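Local coordinates for uncharacterized protein (Legionella longbeachae NSW150, PDB 4JZA) that probably removes the 3-phosphate from phosphoinositide lipids, and may thereby act on host-cell lipid metabolism during infection, at residues D172-E177 with Q391-D396; P307-V312 with R343-P348; S397-V402 with R449-R454. One frame throughout, in Å; residues are numbered along the deposited sequence.

Contact 1. Residues D172-E177 with Q391-D396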
loop_
_atom_site.group_PDB
_atom_site.type_symbol
_atom_site.label_atom_id
_atom_site.label_comp_id
_atom_site.label_asym_id
_atom_site.label_seq_id
_atom_site.Cartn_x
_atom_site.Cartn_y
_atom_site.Cartn_z
ATOM N N ASP A 172 -14.566 3.710 -18.893
ATOM C CA ASP A 172 -14.386 4.842 -19.828
ATOM C C ASP A 172 -14.233 6.219 -19.152
ATOM O O ASP A 172 -13.334 7.005 -19.509
ATOM C CB ASP A 172 -15.556 4.903 -20.812
ATOM C CG ASP A 172 -15.527 3.776 -21.841
ATOM O OD1 ASP A 172 -14.534 3.009 -21.915
ATOM O OD2 ASP A 172 -16.536 3.662 -22.578
ATOM N N GLN A 173 -15.098 6.509 -18.179
ATOM C CA GLN A 173 -15.001 7.761 -17.463
ATOM C C GLN A 173 -13.580 7.983 -16.944
ATOM O O GLN A 173 -12.979 9.027 -17.160
ATOM C CB GLN A 173 -16.039 7.871 -16.344
ATOM C CG GLN A 173 -15.917 9.236 -15.717
ATOM C CD GLN A 173 -16.968 9.626 -14.685
ATOM O OE1 GLN A 173 -17.175 10.737 -14.475
ATOM N NE2 GLN A 173 -17.516 8.771 -14.001
ATOM N N LEU A 174 -13.026 6.986 -16.283
ATOM C CA LEU A 174 -11.721 7.133 -15.690
ATOM C C LEU A 174 -10.688 7.322 -16.765
ATOM O O LEU A 174 -9.748 8.097 -16.600
ATOM C CB LEU A 174 -11.339 5.917 -14.839
ATOM C CG LEU A 174 -9.968 6.083 -14.136
ATOM C CD1 LEU A 174 -10.146 6.804 -12.818
ATOM C CD2 LEU A 174 -9.284 4.758 -13.900
ATOM N N LEU A 175 -10.822 6.601 -17.862
ATOM C CA LEU A 175 -9.832 6.753 -18.945
ATOM C C LEU A 175 -9.818 8.178 -19.442
ATOM O O LEU A 175 -8.739 8.707 -19.748
ATOM C CB LEU A 175 -10.101 5.793 -20.115
ATOM C CG LEU A 175 -10.037 4.318 -19.756
ATOM C CD1 LEU A 175 -10.194 3.453 -20.977
ATOM C CD2 LEU A 175 -8.701 4.027 -19.108
ATOM N N ASP A 176 -11.009 8.795 -19.505
ATOM C CA ASP A 176 -11.135 10.170 -19.966
ATOM C C ASP A 176 -10.493 11.130 -19.003
ATOM O O ASP A 176 -9.739 12.029 -19.406
ATOM C CB ASP A 176 -12.604 10.559 -20.146
ATOM C CG ASP A 176 -13.263 9.833 -21.312
ATOM O OD1 ASP A 176 -12.564 9.410 -22.287
ATOM O OD2 ASP A 176 -14.496 9.669 -21.219
ATOM N N GLU A 177 -10.764 10.918 -17.718
ATOM C CA GLU A 177 -10.079 11.679 -16.683
ATOM C C GLU A 177 -8.547 11.518 -16.723
ATOM O O GLU A 177 -7.828 12.485 -16.528
ATOM C CB GLU A 177 -10.623 11.307 -15.327
ATOM C CG GLU A 177 -12.079 11.711 -15.102
ATOM C CD GLU A 177 -12.701 10.959 -13.945
ATOM O OE1 GLU A 177 -12.128 9.950 -13.462
ATOM O OE2 GLU A 177 -13.777 11.366 -13.503
ATOM N N GLN A 391 -15.762 9.676 -1.800
ATOM C CA GLN A 391 -15.866 8.404 -1.145
ATOM C C GLN A 391 -16.864 7.574 -1.895
ATOM O O GLN A 391 -16.695 6.361 -2.055
ATOM C CB GLN A 391 -16.285 8.618 0.303
ATOM C CG GLN A 391 -15.352 7.932 1.256
ATOM C CD GLN A 391 -15.436 8.433 2.663
ATOM O OE1 GLN A 391 -15.241 9.613 2.906
ATOM N NE2 GLN A 391 -15.684 7.525 3.613
ATOM N N GLN A 392 -17.893 8.259 -2.395
ATOM C CA GLN A 392 -18.958 7.643 -3.188
ATOM C C GLN A 392 -18.580 7.408 -4.655
ATOM O O GLN A 392 -19.138 6.543 -5.310
ATOM C CB GLN A 392 -20.220 8.508 -3.127
ATOM C CG GLN A 392 -20.837 8.588 -1.736
ATOM C CD GLN A 392 -22.106 9.466 -1.666
ATOM O OE1 GLN A 392 -22.542 9.845 -0.583
ATOM N NE2 GLN A 392 -22.699 9.781 -2.820
ATOM N N ARG A 393 -17.704 8.220 -5.212
ATOM C CA ARG A 393 -17.283 7.975 -6.579
ATOM C C ARG A 393 -16.548 6.637 -6.571
ATOM O O ARG A 393 -16.743 5.851 -7.475
ATOM C CB ARG A 393 -16.401 9.109 -7.107
ATOM C CG ARG A 393 -15.571 8.796 -8.335
ATOM C CD ARG A 393 -16.427 8.545 -9.531
ATOM N NE ARG A 393 -15.594 8.023 -10.609
ATOM C CZ ARG A 393 -14.823 8.759 -11.385
ATOM N NH1 ARG A 393 -14.786 10.076 -11.235
ATOM N NH2 ARG A 393 -14.119 8.186 -12.350
ATOM N N HIS A 394 -15.720 6.385 -5.544
ATOM C CA HIS A 394 -15.074 5.078 -5.344
ATOM C C HIS A 394 -16.062 3.900 -5.202
ATOM O O HIS A 394 -15.970 2.901 -5.938
ATOM C CB HIS A 394 -14.136 5.123 -4.132
ATOM C CG HIS A 394 -12.864 5.848 -4.390
ATOM N ND1 HIS A 394 -11.662 5.196 -4.531
ATOM C CD2 HIS A 394 -12.600 7.163 -4.563
ATOM C CE1 HIS A 394 -10.707 6.084 -4.755
ATOM N NE2 HIS A 394 -11.250 7.285 -4.788
ATOM N N SER A 395 -16.991 3.997 -4.257
ATOM C CA SER A 395 -17.908 2.899 -4.058
ATOM C C SER A 395 -18.817 2.699 -5.261
ATOM O O SER A 395 -18.996 1.578 -5.739
ATOM C CB SER A 395 -18.680 3.058 -2.752
ATOM O OG SER A 395 -19.521 4.187 -2.782
ATOM N N ASP A 396 -19.342 3.777 -5.822
ATOM C CA ASP A 396 -20.236 3.636 -6.994
ATOM C C ASP A 396 -19.491 3.021 -8.163
ATOM O O ASP A 396 -19.930 2.038 -8.769
ATOM C CB ASP A 396 -20.794 4.994 -7.503
ATOM C CG ASP A 396 -21.813 5.672 -6.556
ATOM O OD1 ASP A 396 -22.551 5.002 -5.790
ATOM O OD2 ASP A 396 -21.869 6.923 -6.627
#
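Arg-393 reaches from helix 388-402 to Glu-177 on helix 172-183 and makes the ionic part of the contact. The guanidinium meets the carboxylate end-on with two nitrogens, one for each oxygen. NH1 of Arg-393 bonds OE2 of Glu-177 at 2.8 Å, on its syn lone pair. NH2 of Arg-393 bonds OE1 of Glu-177 at 2.9 Å. The two planes are turned 44° apart, so NH2 comes to OE1 from well out of the carboxylate plane. Bent at its second torsion (chi2 66°) and extended at the next, the arginine chain runs towards helix 172-183 and spans the gap to Glu-177.

Stacking supplies the second component. The amide of Gln-173, at the end of an extended chain, lies over one guanidinium face almost parallel to it, with NE2 3.8 Å from CZ of Arg-393.

The methyl CD1 of Leu-174 lies obliquely to the guanidinium, 4.2 Å from NH2 of Arg-393, a loose packing contact.

NH2 and NE of Arg-393 also bond Tyr-171 OH and Ser-397 OG, and OE1 of Glu-177 takes a bond from Trp-309 NE1. With segment axes 13.2 Å apart, a paired charge held at several atoms, its rotation largely fixed, joins the two helices.

Contact 2. Residues P307-V312 with R343-P348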
loop_
_atom_site.group_PDB
_atom_site.type_symbol
_atom_site.label_atom_id
_atom_site.label_comp_id
_atom_site.label_asym_id
_atom_site.label_seq_id
_atom_site.Cartn_x
_atom_site.Cartn_y
_atom_site.Cartn_z
ATOM N N PRO A 307 -11.015 15.894 -12.060
ATOM C CA PRO A 307 -11.927 15.335 -11.076
ATOM C C PRO A 307 -11.458 15.418 -9.637
ATOM O O PRO A 307 -10.267 15.362 -9.356
ATOM C CB PRO A 307 -12.013 13.891 -11.495
ATOM C CG PRO A 307 -10.687 13.630 -12.140
ATOM C CD PRO A 307 -10.321 14.864 -12.859
ATOM N N GLN A 308 -12.428 15.545 -8.736
ATOM C CA GLN A 308 -12.176 15.730 -7.309
ATOM C C GLN A 308 -11.388 14.566 -6.690
ATOM O O GLN A 308 -10.561 14.780 -5.824
ATOM C CB GLN A 308 -13.508 15.955 -6.615
ATOM C CG GLN A 308 -13.447 16.401 -5.176
ATOM C CD GLN A 308 -14.846 16.515 -4.568
ATOM O OE1 GLN A 308 -15.811 15.923 -5.067
ATOM N NE2 GLN A 308 -14.961 17.264 -3.477
ATOM N N TRP A 309 -11.593 13.337 -7.149
ATOM C CA TRP A 309 -10.759 12.252 -6.669
ATOM C C TRP A 309 -9.277 12.497 -6.907
ATOM O O TRP A 309 -8.457 12.037 -6.144
ATOM C CB TRP A 309 -11.168 10.903 -7.243
ATOM C CG TRP A 309 -10.956 10.680 -8.683
ATOM C CD1 TRP A 309 -11.911 10.625 -9.629
ATOM C CD2 TRP A 309 -9.725 10.400 -9.332
ATOM N NE1 TRP A 309 -11.358 10.338 -10.842
ATOM C CE2 TRP A 309 -10.002 10.211 -10.682
ATOM C CE3 TRP A 309 -8.401 10.282 -8.899
ATOM C CZ2 TRP A 309 -8.989 9.916 -11.627
ATOM C CZ3 TRP A 309 -7.390 9.984 -9.847
ATOM C CH2 TRP A 309 -7.701 9.798 -11.178
ATOM N N TYR A 310 -8.924 13.203 -7.966
ATOM C CA TYR A 310 -7.528 13.445 -8.290
ATOM C C TYR A 310 -6.965 14.415 -7.282
ATOM O O TYR A 310 -5.877 14.188 -6.742
ATOM C CB TYR A 310 -7.383 13.998 -9.702
ATOM C CG TYR A 310 -6.005 14.364 -10.045
ATOM C CD1 TYR A 310 -5.043 13.379 -10.229
ATOM C CD2 TYR A 310 -5.626 15.699 -10.184
ATOM C CE1 TYR A 310 -3.731 13.712 -10.535
ATOM C CE2 TYR A 310 -4.307 16.034 -10.493
ATOM C CZ TYR A 310 -3.357 15.035 -10.668
ATOM O OH TYR A 310 -2.028 15.323 -10.974
ATOM N N TRP A 311 -7.714 15.473 -6.977
ATOM C CA TRP A 311 -7.173 16.550 -6.119
ATOM C C TRP A 311 -6.913 16.141 -4.661
ATOM O O TRP A 311 -6.125 16.759 -3.980
ATOM C CB TRP A 311 -8.077 17.802 -6.154
ATOM C CG TRP A 311 -8.213 18.466 -7.520
ATOM C CD1 TRP A 311 -9.350 18.620 -8.221
ATOM C CD2 TRP A 311 -7.168 19.052 -8.315
ATOM N NE1 TRP A 311 -9.086 19.252 -9.407
ATOM C CE2 TRP A 311 -7.753 19.538 -9.479
ATOM C CE3 TRP A 311 -5.802 19.234 -8.134
ATOM C CZ2 TRP A 311 -7.027 20.165 -10.470
ATOM C CZ3 TRP A 311 -5.077 19.875 -9.128
ATOM C CH2 TRP A 311 -5.687 20.343 -10.260
ATOM N N VAL A 312 -7.593 15.125 -4.168
ATOM C CA VAL A 312 -7.336 14.654 -2.801
ATOM C C VAL A 312 -6.078 13.748 -2.694
ATOM O O VAL A 312 -5.550 13.491 -1.586
ATOM C CB VAL A 312 -8.573 13.976 -2.200
ATOM C CG1 VAL A 312 -9.738 14.950 -2.180
ATOM C CG2 VAL A 312 -8.950 12.730 -2.976
ATOM N N ARG A 343 -5.768 1.776 -2.657
ATOM C CA ARG A 343 -7.183 2.168 -2.682
ATOM C C ARG A 343 -7.456 3.667 -2.774
ATOM O O ARG A 343 -8.494 4.153 -2.282
ATOM C CB ARG A 343 -7.851 1.517 -1.469
ATOM C CG ARG A 343 -7.419 0.064 -1.348
ATOM C CD ARG A 343 -8.006 -0.728 -2.505
ATOM N NE ARG A 343 -9.364 -1.054 -2.134
ATOM C CZ ARG A 343 -10.416 -0.534 -2.677
ATOM N NH1 ARG A 343 -10.297 0.266 -3.696
ATOM N NH2 ARG A 343 -11.599 -0.847 -2.223
ATOM N N THR A 344 -6.514 4.388 -3.406
ATOM C CA THR A 344 -6.587 5.823 -3.590
ATOM C C THR A 344 -7.136 6.255 -4.971
ATOM O O THR A 344 -7.404 7.441 -5.194
ATOM C CB THR A 344 -5.203 6.454 -3.407
ATOM O OG1 THR A 344 -4.255 5.813 -4.250
ATOM C CG2 THR A 344 -4.752 6.313 -2.009
ATOM N N LEU A 345 -7.316 5.296 -5.887
ATOM C CA LEU A 345 -7.860 5.585 -7.202
ATOM C C LEU A 345 -9.189 4.842 -7.326
ATOM O O LEU A 345 -9.370 3.744 -6.796
ATOM C CB LEU A 345 -6.893 5.125 -8.272
ATOM C CG LEU A 345 -5.455 5.674 -8.202
ATOM C CD1 LEU A 345 -4.582 4.966 -9.237
ATOM C CD2 LEU A 345 -5.424 7.157 -8.495
ATOM N N PRO A 346 -10.152 5.446 -8.026
ATOM C CA PRO A 346 -11.513 4.938 -7.999
ATOM C C PRO A 346 -11.780 3.843 -9.018
ATOM O O PRO A 346 -12.637 3.970 -9.853
ATOM C CB PRO A 346 -12.341 6.192 -8.288
ATOM C CG PRO A 346 -11.472 7.015 -9.153
ATOM C CD PRO A 346 -10.054 6.722 -8.758
ATOM N N LEU A 347 -11.033 2.775 -8.915
ATOM C CA LEU A 347 -11.292 1.568 -9.675
ATOM C C LEU A 347 -10.822 0.382 -8.874
ATOM O O LEU A 347 -9.979 0.500 -8.029
ATOM C CB LEU A 347 -10.587 1.604 -11.022
ATOM C CG LEU A 347 -9.069 1.469 -11.092
ATOM C CD1 LEU A 347 -8.655 1.349 -12.548
ATOM C CD2 LEU A 347 -8.418 2.670 -10.448
ATOM N N PRO A 348 -11.385 -0.767 -9.109
ATOM C CA PRO A 348 -11.214 -1.917 -8.190
ATOM C C PRO A 348 -9.860 -2.562 -8.154
ATOM O O PRO A 348 -9.173 -2.714 -9.193
ATOM C CB PRO A 348 -12.164 -2.974 -8.748
ATOM C CG PRO A 348 -13.023 -2.269 -9.726
ATOM C CD PRO A 348 -12.299 -1.078 -10.218
HETATM O O HOH W 1 -9.284 9.379 -5.053
#
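Trp-309 and Pro-346 form the tight half of this buried contact. The proline ring lies over one face of the indole, its CG 3.6 Å from the centroid of the five-membered ring and only 4° off the normal, a CH-pi contact. CD of Pro-346 follows the ring system inward, 3.7 Å from CD2 of Trp-309. Beyond it Leu-345 adds its methyl CD2 obliquely, 3.7 Å from CZ3 of Trp-309. The opposite face of the indole is taken by CG of Pro-307, towards the rim, so prolines from both segments sandwich the tryptophan. Its CG stands between the backbone N and the carbonyl carbon (chi1 68°), which turns the ring towards the 343-348 loop. Pro-346 is the centre of an inverse gamma turn whose Leu-347 N to Leu-345 O bond is weak.

Past the edge of the indole the fit is looser: one water lies between the backbones, 3.0 Å from Trp-309 O and 2.7 Å from Thr-344 O, donating to both.

The chemistry is split: C-H groups against a pi face hold helix 308-311 to the loop before strand 352-359, a water supplies the donors that two carbonyls lack, and Glu-177 satisfies the indole N-H.

Contact 3. Residues S397-V402 with R449-R454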
loop_
_atom_site.group_PDB
_atom_site.type_symbol
_atom_site.label_atom_id
_atom_site.label_comp_id
_atom_site.label_asym_id
_atom_site.label_seq_id
_atom_site.Cartn_x
_atom_site.Cartn_y
_atom_site.Cartn_z
ATOM N N SER A 397 -18.385 3.659 -8.515
ATOM C CA SER A 397 -17.641 3.275 -9.680
ATOM C C SER A 397 -17.174 1.860 -9.533
ATOM O O SER A 397 -17.191 1.113 -10.509
ATOM C CB SER A 397 -16.454 4.221 -9.958
ATOM O OG SER A 397 -16.837 5.438 -10.637
ATOM N N ASN A 398 -16.786 1.475 -8.320
ATOM C CA ASN A 398 -16.298 0.095 -8.058
ATOM C C ASN A 398 -17.435 -0.933 -8.055
ATOM O O ASN A 398 -17.331 -2.024 -8.630
ATOM C CB ASN A 398 -15.502 0.008 -6.735
ATOM C CG ASN A 398 -14.108 0.587 -6.848
ATOM O OD1 ASN A 398 -13.560 0.728 -7.944
ATOM N ND2 ASN A 398 -13.535 0.949 -5.719
ATOM N N LEU A 399 -18.543 -0.574 -7.435
ATOM C CA LEU A 399 -19.706 -1.440 -7.514
ATOM C C LEU A 399 -20.113 -1.704 -8.982
ATOM O O LEU A 399 -20.337 -2.839 -9.340
ATOM C CB LEU A 399 -20.862 -0.841 -6.736
ATOM C CG LEU A 399 -22.165 -1.610 -6.785
ATOM C CD1 LEU A 399 -21.942 -3.055 -6.286
ATOM C CD2 LEU A 399 -23.191 -0.845 -5.930
ATOM N N ALA A 400 -20.196 -0.661 -9.816
ATOM C CA ALA A 400 -20.534 -0.829 -11.241
ATOM C C ALA A 400 -19.531 -1.720 -11.935
ATOM O O ALA A 400 -19.891 -2.519 -12.779
ATOM C CB ALA A 400 -20.603 0.518 -11.963
ATOM N N LYS A 401 -18.254 -1.597 -11.609
ATOM C CA LYS A 401 -17.283 -2.322 -12.399
ATOM C C LYS A 401 -17.352 -3.822 -12.061
ATOM O O LYS A 401 -17.156 -4.701 -12.893
ATOM C CB LYS A 401 -15.928 -1.763 -12.123
ATOM C CG LYS A 401 -14.879 -2.403 -12.967
ATOM C CD LYS A 401 -15.183 -2.274 -14.436
ATOM C CE LYS A 401 -13.953 -2.693 -15.214
ATOM N NZ LYS A 401 -14.176 -2.620 -16.695
ATOM N N VAL A 402 -17.707 -4.073 -10.828
ATOM C CA VAL A 402 -17.675 -5.392 -10.233
ATOM C C VAL A 402 -18.974 -6.178 -10.604
ATOM O O VAL A 402 -19.030 -7.428 -10.586
ATOM C CB VAL A 402 -17.345 -5.179 -8.699
ATOM C CG1 VAL A 402 -18.262 -5.887 -7.746
ATOM C CG2 VAL A 402 -15.871 -5.448 -8.418
ATOM N N ARG A 449 -23.466 -0.571 1.620
ATOM C CA ARG A 449 -24.921 -0.540 1.707
ATOM C C ARG A 449 -25.465 0.621 0.960
ATOM O O ARG A 449 -26.404 0.473 0.161
ATOM C CB ARG A 449 -25.353 -0.403 3.156
ATOM C CG ARG A 449 -25.132 -1.659 3.980
ATOM C CD ARG A 449 -26.334 -2.585 3.878
ATOM N NE ARG A 449 -25.995 -3.962 4.198
ATOM C CZ ARG A 449 -26.856 -4.966 4.146
ATOM N NH1 ARG A 449 -28.107 -4.756 3.761
ATOM N NH2 ARG A 449 -26.447 -6.193 4.436
ATOM N N SER A 450 -24.892 1.791 1.229
ATOM C CA SER A 450 -25.307 3.018 0.556
ATOM C C SER A 450 -25.171 2.875 -0.952
ATOM O O SER A 450 -26.087 3.223 -1.680
ATOM C CB SER A 450 -24.467 4.207 1.005
ATOM O OG SER A 450 -24.637 4.479 2.387
ATOM N N ALA A 451 -24.036 2.349 -1.407
ATOM C CA ALA A 451 -23.778 2.207 -2.829
ATOM C C ALA A 451 -24.779 1.322 -3.538
ATOM O O ALA A 451 -25.218 1.649 -4.637
ATOM C CB ALA A 451 -22.380 1.668 -3.048
ATOM N N VAL A 452 -25.119 0.199 -2.909
ATOM C CA VAL A 452 -26.110 -0.732 -3.443
ATOM C C VAL A 452 -27.473 -0.065 -3.464
ATOM O O VAL A 452 -28.188 -0.239 -4.422
ATOM C CB VAL A 452 -26.173 -2.055 -2.635
ATOM C CG1 VAL A 452 -27.339 -2.951 -3.059
ATOM C CG2 VAL A 452 -24.868 -2.820 -2.777
ATOM N N GLU A 453 -27.822 0.677 -2.413
ATOM C CA GLU A 453 -29.046 1.511 -2.411
ATOM C C GLU A 453 -29.128 2.445 -3.611
ATOM O O GLU A 453 -30.162 2.541 -4.224
ATOM C CB GLU A 453 -29.192 2.367 -1.120
ATOM C CG GLU A 453 -30.208 1.869 -0.087
ATOM C CD GLU A 453 -31.647 1.878 -0.609
ATOM O OE1 GLU A 453 -32.415 0.883 -0.428
ATOM O OE2 GLU A 453 -32.001 2.895 -1.227
ATOM N N ARG A 454 -28.045 3.134 -3.947
ATOM C CA ARG A 454 -28.081 4.130 -5.028
ATOM C C ARG A 454 -28.244 3.483 -6.386
ATOM O O ARG A 454 -28.739 4.107 -7.325
ATOM C CB ARG A 454 -26.825 4.989 -5.026
ATOM C CG ARG A 454 -26.699 5.923 -3.831
ATOM C CD ARG A 454 -25.451 6.767 -3.922
ATOM N NE ARG A 454 -24.749 6.675 -2.656
ATOM C CZ ARG A 454 -23.554 6.106 -2.477
ATOM N NH1 ARG A 454 -22.865 5.608 -3.496
ATOM N NH2 ARG A 454 -23.021 6.066 -1.265
#
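Helices 388-402 and 441-454 meet next to the large mixed sheet. The second is the helix of a beta-alpha-beta crossover, linking strand 412-416 to its parallel neighbour 462-465. Between 397-402 and 449-454, Leu-399 is the side chain that makes the contact from the first helix, and its methyl CD2 does all of the close touching.

CD2 of Leu-399 comes down on the backbone of the facing helix, 3.5 Å from Ala-451 O. The same Leu-399 CD2 is 3.7 Å from Val-452 N, so it lies over the peptide link between the two residues. On one flank is the methyl of Ala-451, with CB 3.9 Å from CD2 of Leu-399; next to it stands the valine branch, Val-452 CG2 being 4.1 Å from the same CD2. The leucine gets there with CG anti to its own backbone nitrogen (chi1 177°), which carries the branched end straight out from its helix. The small side chain of Ala-451 allows a close approach, the CA atoms of Leu-399 and Ala-451 being 7.2 Å apart.

Leu-414 of strand 412-416 touches both Leu-399 and Val-452, closing the apolar group on the sheet side, while Arg-455 touches Leu-399 from the loop that follows helix 441-454.

No hydrogen bond crosses between the two segments, and all three touching residues are buried. Between these segments the contact is therefore van der Waals packing of buried groups.

Helix 388-402 ties the three contacts together: its middle turns serve contact 1, its end serves contact 3, and Arg-393 touches Trp-309 of contact 2. Contacts 1 and 2 lie closest, with centres about 7 Å apart; His-394 also packs on the Leu-345 to Pro-346 link. Contact 3 is about 11 Å from contact 1, centre to centre, and Asp-396 pairs there with Arg-454, although the modelled bond is too short to trust in detail. Contacts 2 and 3, with centres about 15 Å apart, meet where Asn-398 packs on Pro-348. Val-402 O bonds His-545 on strand 545-549, just before a CVSGKDR sequence that fits the CX5R phosphatase P-loop.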